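Local coordinates for two-domain protein containing predicted PHP-like metal-dependent phosphoesterase (Bacteroides vulgatus ATCC 8482, PDB 3E38) that binds three zinc ions in a PHP-like domain and is probably a metal-dependent phosphoesterase, perhaps a nuclease, though its substrate is not established, at residues 22-27 against 165-170; 133-138 against 179-184; 148-153 against 183-188. One frame throughout, in Å; residues are numbered along the deposited sequence.

Contact 1 (22-27 against 165-170); sequences DFHMHS and GIEVAN. With ZN (zinc ion), chain I.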
loop_
_atom_site.group_PDB
_atom_site.type_symbol
_atom_site.label_atom_id
_atom_site.label_comp_id
_atom_site.label_asym_id
_atom_site.label_seq_id
_atom_site.Cartn_x
_atom_site.Cartn_y
_atom_site.Cartn_z
ATOM N N ASP B 22 20.342 -5.451 13.837
ATOM C CA ASP B 22 20.084 -6.802 13.267
ATOM C C ASP B 22 21.397 -7.580 13.300
ATOM O O ASP B 22 22.319 -7.350 12.506
ATOM C CB ASP B 22 19.500 -6.702 11.863
ATOM C CG ASP B 22 18.941 -8.010 11.350
ATOM O OD1 ASP B 22 18.933 -8.982 12.131
ATOM O OD2 ASP B 22 18.493 -8.040 10.164
ATOM N N PHE B 23 21.478 -8.505 14.241
ATOM C CA PHE B 23 22.746 -9.192 14.519
ATOM C C PHE B 23 22.897 -10.546 13.848
ATOM O O PHE B 23 23.702 -11.369 14.261
ATOM C CB PHE B 23 22.884 -9.370 16.037
ATOM C CG PHE B 23 22.951 -8.069 16.816
ATOM C CD1 PHE B 23 23.954 -7.152 16.564
ATOM C CD2 PHE B 23 22.062 -7.812 17.831
ATOM C CE1 PHE B 23 24.053 -6.009 17.284
ATOM C CE2 PHE B 23 22.148 -6.650 18.563
ATOM C CZ PHE B 23 23.136 -5.749 18.282
ATOM N N HIS B 24 22.079 -10.778 12.835
ATOM C CA HIS B 24 22.026 -12.096 12.194
ATOM C C HIS B 24 21.421 -12.030 10.809
ATOM O O HIS B 24 20.243 -11.778 10.613
ATOM C CB HIS B 24 21.181 -13.022 13.073
ATOM C CG HIS B 24 21.221 -14.462 12.694
ATOM N ND1 HIS B 24 20.852 -15.453 13.578
ATOM C CD2 HIS B 24 21.651 -15.091 11.579
ATOM C CE1 HIS B 24 21.007 -16.632 13.008
ATOM N NE2 HIS B 24 21.487 -16.445 11.794
HETATM N N MSE B 25 22.277 -12.240 9.838
HETATM C CA MSE B 25 21.857 -12.215 8.460
HETATM C C MSE B 25 22.900 -12.865 7.578
HETATM O O MSE B 25 24.033 -13.092 8.015
HETATM C CB MSE B 25 21.610 -10.781 8.033
HETATM C CG MSE B 25 22.838 -9.940 7.973
HETATM SE SE MSE B 25 22.422 -8.043 7.708
HETATM C CE MSE B 25 21.391 -7.812 9.292
ATOM N N HIS B 26 22.499 -13.056 6.325
ATOM C CA HIS B 26 23.278 -13.780 5.318
ATOM C C HIS B 26 23.336 -13.210 3.934
ATOM O O HIS B 26 22.458 -12.496 3.515
ATOM C CB HIS B 26 22.722 -15.190 5.208
ATOM C CG HIS B 26 22.726 -15.916 6.511
ATOM N ND1 HIS B 26 23.777 -16.702 6.929
ATOM C CD2 HIS B 26 21.813 -15.941 7.505
ATOM C CE1 HIS B 26 23.489 -17.212 8.114
ATOM N NE2 HIS B 26 22.290 -16.775 8.476
ATOM N N SER B 27 24.453 -13.518 3.271
ATOM C CA SER B 27 24.709 -13.102 1.884
ATOM C C SER B 27 25.073 -14.342 1.074
ATOM O O SER B 27 25.062 -15.440 1.579
ATOM C CB SER B 27 25.814 -12.051 1.761
ATOM O OG SER B 27 27.149 -12.579 1.882
ATOM N N GLY B 165 23.528 -14.504 25.334
ATOM C CA GLY B 165 22.158 -14.227 24.955
ATOM C C GLY B 165 21.539 -15.357 24.209
ATOM O O GLY B 165 22.175 -16.388 23.939
ATOM N N ILE B 166 20.262 -15.166 23.944
ATOM C CA ILE B 166 19.464 -16.112 23.165
ATOM C C ILE B 166 18.507 -15.330 22.336
ATOM O O ILE B 166 17.996 -14.320 22.791
ATOM C CB ILE B 166 18.610 -17.017 24.042
ATOM C CG1 ILE B 166 19.445 -17.608 25.153
ATOM C CG2 ILE B 166 17.938 -18.139 23.221
ATOM C CD1 ILE B 166 18.614 -18.513 26.069
ATOM N N GLU B 167 18.329 -15.773 21.099
ATOM C CA GLU B 167 17.316 -15.207 20.220
ATOM C C GLU B 167 15.951 -15.606 20.746
ATOM O O GLU B 167 15.656 -16.806 20.956
ATOM C CB GLU B 167 17.482 -15.695 18.793
ATOM C CG GLU B 167 18.634 -15.039 18.080
ATOM C CD GLU B 167 18.716 -15.439 16.595
ATOM O OE1 GLU B 167 18.159 -16.516 16.255
ATOM O OE2 GLU B 167 19.371 -14.709 15.797
ATOM N N VAL B 168 15.152 -14.587 21.049
ATOM C CA VAL B 168 13.761 -14.779 21.570
ATOM C C VAL B 168 12.793 -14.640 20.406
ATOM O O VAL B 168 11.598 -14.971 20.475
ATOM C CB VAL B 168 13.366 -13.814 22.724
ATOM C CG1 VAL B 168 14.112 -14.219 24.034
ATOM C CG2 VAL B 168 13.547 -12.306 22.316
ATOM N N ALA B 169 13.373 -14.170 19.317
ATOM C CA ALA B 169 12.644 -13.964 18.083
ATOM C C ALA B 169 13.583 -13.908 16.880
ATOM O O ALA B 169 14.535 -13.167 16.870
ATOM C CB ALA B 169 11.789 -12.722 18.192
ATOM N N ASN B 170 13.280 -14.755 15.895
ATOM C CA ASN B 170 14.037 -14.906 14.629
ATOM C C ASN B 170 13.106 -14.866 13.424
ATOM O O ASN B 170 12.283 -15.747 13.207
ATOM C CB ASN B 170 14.831 -16.229 14.647
ATOM C CG ASN B 170 15.808 -16.376 13.483
ATOM O OD1 ASN B 170 15.395 -16.367 12.346
ATOM N ND2 ASN B 170 17.108 -16.576 13.779
HETATM ZN ZN ZN I . 21.366 -17.894 10.158
HETATM O O HOH W 1 20.538 -19.183 11.616
#

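Contact 2 (133-138 against 179-184); sequences MFWNHP and IQWCLD. With ZN (zinc ion), chain H.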
loop_
_atom_site.group_PDB
_atom_site.type_symbol
_atom_site.label_atom_id
_atom_site.label_comp_id
_atom_site.label_asym_id
_atom_site.label_seq_id
_atom_site.Cartn_x
_atom_site.Cartn_y
_atom_site.Cartn_z
HETATM N N MSE B 133 28.384 -13.929 22.322
HETATM C CA MSE B 133 27.789 -15.159 21.778
HETATM C C MSE B 133 26.368 -15.407 22.177
HETATM O O MSE B 133 26.019 -15.356 23.354
HETATM C CB MSE B 133 28.638 -16.368 22.217
HETATM C CG MSE B 133 29.966 -16.457 21.413
HETATM SE SE MSE B 133 31.307 -17.577 22.221
HETATM C CE MSE B 133 31.901 -16.403 23.654
ATOM N N PHE B 134 25.547 -15.724 21.185
ATOM C CA PHE B 134 24.169 -16.070 21.496
ATOM C C PHE B 134 23.608 -17.266 20.736
ATOM O O PHE B 134 23.991 -17.567 19.634
ATOM C CB PHE B 134 23.258 -14.847 21.381
ATOM C CG PHE B 134 23.229 -14.210 20.012
ATOM C CD1 PHE B 134 22.316 -14.633 19.053
ATOM C CD2 PHE B 134 24.092 -13.163 19.703
ATOM C CE1 PHE B 134 22.263 -14.011 17.790
ATOM C CE2 PHE B 134 24.045 -12.531 18.455
ATOM C CZ PHE B 134 23.126 -12.966 17.492
ATOM N N TRP B 135 22.736 -17.988 21.422
ATOM C CA TRP B 135 22.019 -19.123 20.844
ATOM C C TRP B 135 20.942 -18.649 19.834
ATOM O O TRP B 135 20.049 -17.840 20.148
ATOM C CB TRP B 135 21.440 -19.964 21.979
ATOM C CG TRP B 135 20.765 -21.201 21.577
ATOM C CD1 TRP B 135 20.863 -21.850 20.385
ATOM C CD2 TRP B 135 19.970 -22.036 22.428
ATOM N NE1 TRP B 135 20.131 -23.013 20.415
ATOM C CE2 TRP B 135 19.578 -23.154 21.665
ATOM C CE3 TRP B 135 19.548 -21.937 23.751
ATOM C CZ2 TRP B 135 18.762 -24.162 22.181
ATOM C CZ3 TRP B 135 18.768 -22.941 24.275
ATOM C CH2 TRP B 135 18.371 -24.041 23.485
ATOM N N ASN B 136 21.067 -19.158 18.606
ATOM C CA ASN B 136 20.109 -18.868 17.539
ATOM C C ASN B 136 18.913 -19.828 17.487
ATOM O O ASN B 136 19.034 -21.026 17.675
ATOM C CB ASN B 136 20.771 -18.878 16.148
ATOM C CG ASN B 136 21.943 -17.950 16.040
ATOM O OD1 ASN B 136 22.027 -16.945 16.737
ATOM N ND2 ASN B 136 22.874 -18.293 15.167
ATOM N N HIS B 137 17.756 -19.246 17.175
ATOM C CA HIS B 137 16.518 -19.986 16.975
ATOM C C HIS B 137 16.444 -21.285 17.760
ATOM O O HIS B 137 16.407 -22.350 17.191
ATOM C CB HIS B 137 16.286 -20.261 15.475
ATOM C CG HIS B 137 17.499 -20.702 14.713
ATOM N ND1 HIS B 137 18.049 -21.960 14.836
ATOM C CD2 HIS B 137 18.224 -20.066 13.758
ATOM C CE1 HIS B 137 19.078 -22.064 14.018
ATOM N NE2 HIS B 137 19.217 -20.924 13.370
ATOM N N PRO B 138 16.430 -21.189 19.081
ATOM C CA PRO B 138 16.339 -22.414 19.857
ATOM C C PRO B 138 15.141 -23.257 19.427
ATOM O O PRO B 138 15.206 -24.478 19.340
ATOM C CB PRO B 138 16.189 -21.901 21.311
ATOM C CG PRO B 138 15.999 -20.371 21.213
ATOM C CD PRO B 138 16.590 -19.981 19.910
ATOM N N ILE B 179 12.505 -16.629 26.477
ATOM C CA ILE B 179 12.305 -15.463 27.340
ATOM C C ILE B 179 12.583 -15.911 28.772
ATOM O O ILE B 179 13.366 -15.302 29.488
ATOM C CB ILE B 179 10.882 -14.809 27.183
ATOM C CG1 ILE B 179 10.702 -14.257 25.765
ATOM C CG2 ILE B 179 10.685 -13.683 28.180
ATOM C CD1 ILE B 179 9.276 -13.955 25.401
ATOM N N GLN B 180 11.983 -17.021 29.143
ATOM C CA GLN B 180 12.090 -17.515 30.514
ATOM C C GLN B 180 13.518 -17.925 30.813
ATOM O O GLN B 180 13.991 -17.852 31.950
ATOM C CB GLN B 180 11.122 -18.684 30.743
ATOM C CG GLN B 180 10.984 -19.092 32.183
ATOM C CD GLN B 180 10.540 -17.930 33.048
ATOM O OE1 GLN B 180 9.587 -17.223 32.721
ATOM N NE2 GLN B 180 11.233 -17.728 34.164
ATOM N N TRP B 181 14.200 -18.370 29.778
ATOM C CA TRP B 181 15.602 -18.816 29.909
ATOM C C TRP B 181 16.476 -17.632 30.213
ATOM O O TRP B 181 17.291 -17.659 31.123
ATOM C CB TRP B 181 16.111 -19.525 28.656
ATOM C CG TRP B 181 15.524 -20.875 28.538
ATOM C CD1 TRP B 181 15.107 -21.654 29.573
ATOM C CD2 TRP B 181 15.384 -21.680 27.357
ATOM N NE1 TRP B 181 14.639 -22.859 29.109
ATOM C CE2 TRP B 181 14.825 -22.911 27.757
ATOM C CE3 TRP B 181 15.700 -21.501 26.034
ATOM C CZ2 TRP B 181 14.539 -23.918 26.862
ATOM C CZ3 TRP B 181 15.427 -22.512 25.148
ATOM C CH2 TRP B 181 14.851 -23.692 25.552
ATOM N N CYS B 182 16.275 -16.585 29.446
ATOM C CA CYS B 182 17.045 -15.360 29.640
ATOM C C CYS B 182 16.756 -14.747 31.003
ATOM O O CYS B 182 17.668 -14.227 31.672
ATOM C CB CYS B 182 16.761 -14.342 28.558
ATOM S SG CYS B 182 17.273 -14.863 26.918
ATOM N N LEU B 183 15.513 -14.895 31.448
ATOM C CA LEU B 183 15.104 -14.344 32.745
ATOM C C LEU B 183 15.787 -15.144 33.856
ATOM O O LEU B 183 16.395 -14.570 34.754
ATOM C CB LEU B 183 13.575 -14.301 32.965
ATOM C CG LEU B 183 12.726 -13.425 32.040
ATOM C CD1 LEU B 183 11.255 -13.555 32.450
ATOM C CD2 LEU B 183 13.165 -11.939 31.996
ATOM N N ASP B 184 15.774 -16.461 33.737
ATOM C CA ASP B 184 16.353 -17.323 34.791
ATOM C C ASP B 184 17.871 -17.324 34.790
ATOM O O ASP B 184 18.502 -17.388 35.836
ATOM C CB ASP B 184 15.894 -18.767 34.638
ATOM C CG ASP B 184 14.390 -18.922 34.798
ATOM O OD1 ASP B 184 13.770 -18.066 35.469
ATOM O OD2 ASP B 184 13.836 -19.900 34.244
HETATM ZN ZN ZN H . 20.894 -20.929 11.937
HETATM O O HOH W 1 20.538 -19.183 11.616
#

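Contact 3 (148-153 against 183-188); sequences TKWWPE and LDKNLT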
loop_
_atom_site.group_PDB
_atom_site.type_symbol
_atom_site.label_atom_id
_atom_site.label_comp_id
_atom_site.label_asym_id
_atom_site.label_seq_id
_atom_site.Cartn_x
_atom_site.Cartn_y
_atom_site.Cartn_z
ATOM N N THR B 148 10.717 -27.018 22.364
ATOM C CA THR B 148 11.949 -26.197 22.465
ATOM C C THR B 148 12.625 -26.439 23.795
ATOM O O THR B 148 12.293 -25.823 24.802
ATOM C CB THR B 148 11.660 -24.691 22.350
ATOM O OG1 THR B 148 10.832 -24.466 21.219
ATOM C CG2 THR B 148 12.948 -23.865 22.217
ATOM N N LYS B 149 13.580 -27.351 23.791
ATOM C CA LYS B 149 14.294 -27.704 25.016
ATOM C C LYS B 149 15.673 -27.106 25.158
ATOM O O LYS B 149 16.303 -26.578 24.195
ATOM C CB LYS B 149 14.452 -29.220 25.111
ATOM C CG LYS B 149 13.140 -29.935 25.044
ATOM C CD LYS B 149 13.290 -31.432 24.950
ATOM C CE LYS B 149 11.898 -32.078 24.962
ATOM N NZ LYS B 149 11.934 -33.560 24.817
ATOM N N TRP B 150 16.096 -27.241 26.410
ATOM C CA TRP B 150 17.415 -26.838 26.919
ATOM C C TRP B 150 18.186 -28.120 27.159
ATOM O O TRP B 150 17.795 -28.964 27.940
ATOM C CB TRP B 150 17.311 -26.022 28.212
ATOM C CG TRP B 150 18.638 -25.527 28.743
ATOM C CD1 TRP B 150 19.537 -26.249 29.472
ATOM C CD2 TRP B 150 19.188 -24.205 28.637
ATOM N NE1 TRP B 150 20.626 -25.474 29.798
ATOM C CE2 TRP B 150 20.437 -24.212 29.305
ATOM C CE3 TRP B 150 18.756 -23.025 28.040
ATOM C CZ2 TRP B 150 21.267 -23.074 29.385
ATOM C CZ3 TRP B 150 19.599 -21.878 28.106
ATOM C CH2 TRP B 150 20.822 -21.917 28.782
ATOM N N TRP B 151 19.283 -28.274 26.450
ATOM C CA TRP B 151 20.071 -29.505 26.556
ATOM C C TRP B 151 21.240 -29.374 27.508
ATOM O O TRP B 151 21.570 -28.292 27.970
ATOM C CB TRP B 151 20.573 -29.920 25.179
ATOM C CG TRP B 151 19.467 -30.139 24.224
ATOM C CD1 TRP B 151 18.453 -29.265 23.923
ATOM C CD2 TRP B 151 19.293 -31.257 23.368
ATOM N NE1 TRP B 151 17.651 -29.793 22.953
ATOM C CE2 TRP B 151 18.145 -31.013 22.590
ATOM C CE3 TRP B 151 20.010 -32.427 23.157
ATOM C CZ2 TRP B 151 17.681 -31.911 21.661
ATOM C CZ3 TRP B 151 19.530 -33.334 22.234
ATOM C CH2 TRP B 151 18.384 -33.069 21.498
ATOM N N PRO B 152 21.879 -30.494 27.807
ATOM C CA PRO B 152 22.991 -30.409 28.770
ATOM C C PRO B 152 24.190 -29.645 28.190
ATOM O O PRO B 152 25.037 -29.150 28.921
ATOM C CB PRO B 152 23.307 -31.893 29.102
ATOM C CG PRO B 152 22.146 -32.706 28.527
ATOM C CD PRO B 152 21.546 -31.875 27.413
ATOM N N GLU B 153 24.193 -29.497 26.876
ATOM C CA GLU B 153 25.267 -28.778 26.169
ATOM C C GLU B 153 25.081 -27.290 26.265
ATOM O O GLU B 153 26.028 -26.522 26.203
ATOM C CB GLU B 153 25.304 -29.100 24.677
ATOM C CG GLU B 153 25.780 -30.485 24.345
ATOM C CD GLU B 153 24.673 -31.514 24.311
ATOM O OE1 GLU B 153 23.612 -31.330 24.943
ATOM O OE2 GLU B 153 24.883 -32.521 23.625
ATOM N N LEU B 183 15.513 -14.895 31.448
ATOM C CA LEU B 183 15.104 -14.344 32.745
ATOM C C LEU B 183 15.787 -15.144 33.856
ATOM O O LEU B 183 16.395 -14.570 34.754
ATOM C CB LEU B 183 13.575 -14.301 32.965
ATOM C CG LEU B 183 12.726 -13.425 32.040
ATOM C CD1 LEU B 183 11.255 -13.555 32.450
ATOM C CD2 LEU B 183 13.165 -11.939 31.996
ATOM N N ASP B 184 15.774 -16.461 33.737
ATOM C CA ASP B 184 16.353 -17.323 34.791
ATOM C C ASP B 184 17.871 -17.324 34.790
ATOM O O ASP B 184 18.502 -17.388 35.836
ATOM C CB ASP B 184 15.894 -18.767 34.638
ATOM C CG ASP B 184 14.390 -18.922 34.798
ATOM O OD1 ASP B 184 13.770 -18.066 35.469
ATOM O OD2 ASP B 184 13.836 -19.900 34.244
ATOM N N LYS B 185 18.454 -17.192 33.610
ATOM C CA LYS B 185 19.910 -17.319 33.453
ATOM C C LYS B 185 20.626 -15.978 33.271
ATOM O O LYS B 185 21.827 -15.909 33.034
ATOM C CB LYS B 185 20.169 -18.306 32.302
ATOM C CG LYS B 185 20.016 -19.743 32.810
ATOM C CD LYS B 185 19.566 -20.818 31.800
ATOM C CE LYS B 185 19.470 -22.202 32.568
ATOM N NZ LYS B 185 18.515 -23.251 32.023
ATOM N N ASN B 186 19.848 -14.912 33.360
ATOM C CA ASN B 186 20.358 -13.537 33.250
ATOM C C ASN B 186 21.051 -13.216 31.927
ATOM O O ASN B 186 22.153 -12.664 31.900
ATOM C CB ASN B 186 21.340 -13.256 34.393
ATOM C CG ASN B 186 21.583 -11.771 34.589
ATOM O OD1 ASN B 186 20.771 -10.942 34.181
ATOM N ND2 ASN B 186 22.691 -11.429 35.213
ATOM N N LEU B 187 20.394 -13.561 30.830
ATOM C CA LEU B 187 20.968 -13.366 29.517
ATOM C C LEU B 187 20.282 -12.245 28.770
ATOM O O LEU B 187 19.189 -11.776 29.120
ATOM C CB LEU B 187 20.875 -14.652 28.691
ATOM C CG LEU B 187 21.477 -15.908 29.330
ATOM C CD1 LEU B 187 20.896 -17.173 28.779
ATOM C CD2 LEU B 187 22.977 -15.920 29.148
ATOM N N THR B 188 20.959 -11.858 27.705
ATOM C CA THR B 188 20.493 -10.788 26.801
ATOM C C THR B 188 19.496 -11.324 25.799
ATOM O O THR B 188 19.810 -12.252 25.087
ATOM C CB THR B 188 21.665 -10.156 26.095
ATOM O OG1 THR B 188 22.529 -9.635 27.109
ATOM C CG2 THR B 188 21.229 -9.032 25.127
#

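Contact 1 (22-27 against 165-170)
His24 and Glu167 meet at about a right angle, the imidazole presenting the edge that carries ND1 and the carboxylate receiving it on the syn side of OE2. The bond from His24 ND1 to Glu167 OE2 is 2.8 Å long, with an N-H...O angle of 156°. The two flat groups are turned 29° against each other: OE2 lies close to the ring plane, whereas the N-H reaches it from somewhat out of the carboxylate plane. With CG of His24 anti to the backbone N (chi1 -170°), the ring swings toward strand 165-170, and its rotation about CB-CG turns ND1 to Glu167 and NE2 to a zinc ion, bound at 2.2 Å. His26, two residues on, adds its NE2 to the same ion, and Glu93, Asp194 and a water are among its other ligands. Glu167 reaches across with its chain extended beyond CG and is itself held at both oxygens. OE2 also accepts a hydrogen bond from Thr192 OG1, while OE1 takes the amide of Asn170 in a nearly straight bond, ND2 to OE1 2.7 Å, together with the backbone N of His137. Asn170 gives a further hydrogen bond to the zinc ligand Asp194, so this amide ties the second-shell carboxylate to a first-shell one. Gripped by metal at one nitrogen and by a carboxylate at the other, His24 is held against rotation about CB-CG; the buried negative charge of Glu167 would probably also make NE2 a better electron-pair donor to the zinc.

Contact 2 (133-138 against 179-184)
Trp135 and Trp181 meet through the outer corners of their six-membered rings, CZ3 of Trp135 lying 3.5 Å from CZ3 of Trp181. The planes are near parallel, 12° apart, but the rings are slid so far past each other that their centroids stand 5.3 Å apart and they barely overlap. The contact is confined to CZ3 and CH2 of Trp135 and CE3, CZ3 and CH2 of Trp181. Pro138 joins from the same segment as Trp135: its CB reaches the edge of Trp181, 4.0 Å from CZ3 and near the plane of that indole, and lies above one face of the Trp135 ring, toward its rim. Trp181 thus finds an indole and a proline ring side by side. The two indoles come from unlike elements. Trp135 lies on strand 132-135 of the mixed sheet of the PHP-like domain, where it is hydrogen-bonded through its backbone to Gly165 and Glu167 of the parallel neighbour 165-170; Trp181 projects from helix 176-185, which packs beside that neighbouring strand through Ile166 and Val168. A trans first torsion, -176°, sends the Trp135 indole off the strand toward the helix, and the rings of Phe103 and His154 stack on it. Just past the strand the chain makes a sharp turn at His137, whose NE2 binds a zinc ion at 2.2 Å. Glu93, His102 and a water are among the other ligands of this ion, and the His137 ring meets that of Trp140 edge-to-face. Asn136, between the tryptophan and the zinc ligand, gives its ND2 to Asn104 and to Glu93, a residue shared by two of the zinc sites.

Contact 3 (148-153 against 183-188)
Segment 148-153 runs as an extended loop into helix 152-159, with Trp151 at its N-cap, while segment 183-188 leaves the C-terminal end of helix 176-185 and turns at Asn186, a residue of positive phi, toward strand 188-192. The backbones stay well apart, Trp150 CA and Lys185 CA being 11.8 Å from each other, and side chains span the distance. Trp150 and Lys185 point at each other from the two segments, and the lysine chain, extended beyond CG, lies along one face of the indole: CD sits over the six-membered ring, 3.4 Å from CH2, and NZ over the five-membered ring, 3.6 Å from its centroid and 17° off the normal. A chi1 of -177° carries the Trp150 ring away from its own backbone N and out to meet the lysine. The indole is fixed at other points too, NE1 bonding to Thr155 OG1 and the ring meeting Trp181 edge-to-face, while Tyr158 OH bonds to the carbonyl of Lys185. Away from the zinc sites, at the domain surface, this is a cation-pi pair in which the aliphatic part of the lysine adds a CH-pi contact, joining the loop that leads into helix 152-159 to the C-terminal end of helix 176-185.

Contacts 1 and 2 are buried and share strand neighbours of one sheet, 165-170 beside 132-135, as well as the water that binds both of their zinc ions; contact 3 lies at the surface. Chemistry follows place: near the metals contact 1 is a polar network of imidazole, carboxylate and amide; contact 2 is apolar aromatic packing behind a zinc ligand; at the surface contact 3 sets a lysine against an indole. Contacts 2 and 3 both use helix 176-185, overlap at Leu183 and Asp184, and have centres about 5 Å apart. Ile166, on the strand of contact 1, packs against Trp150 and Leu187 of contact 3, connecting the innermost arrangement with the outermost.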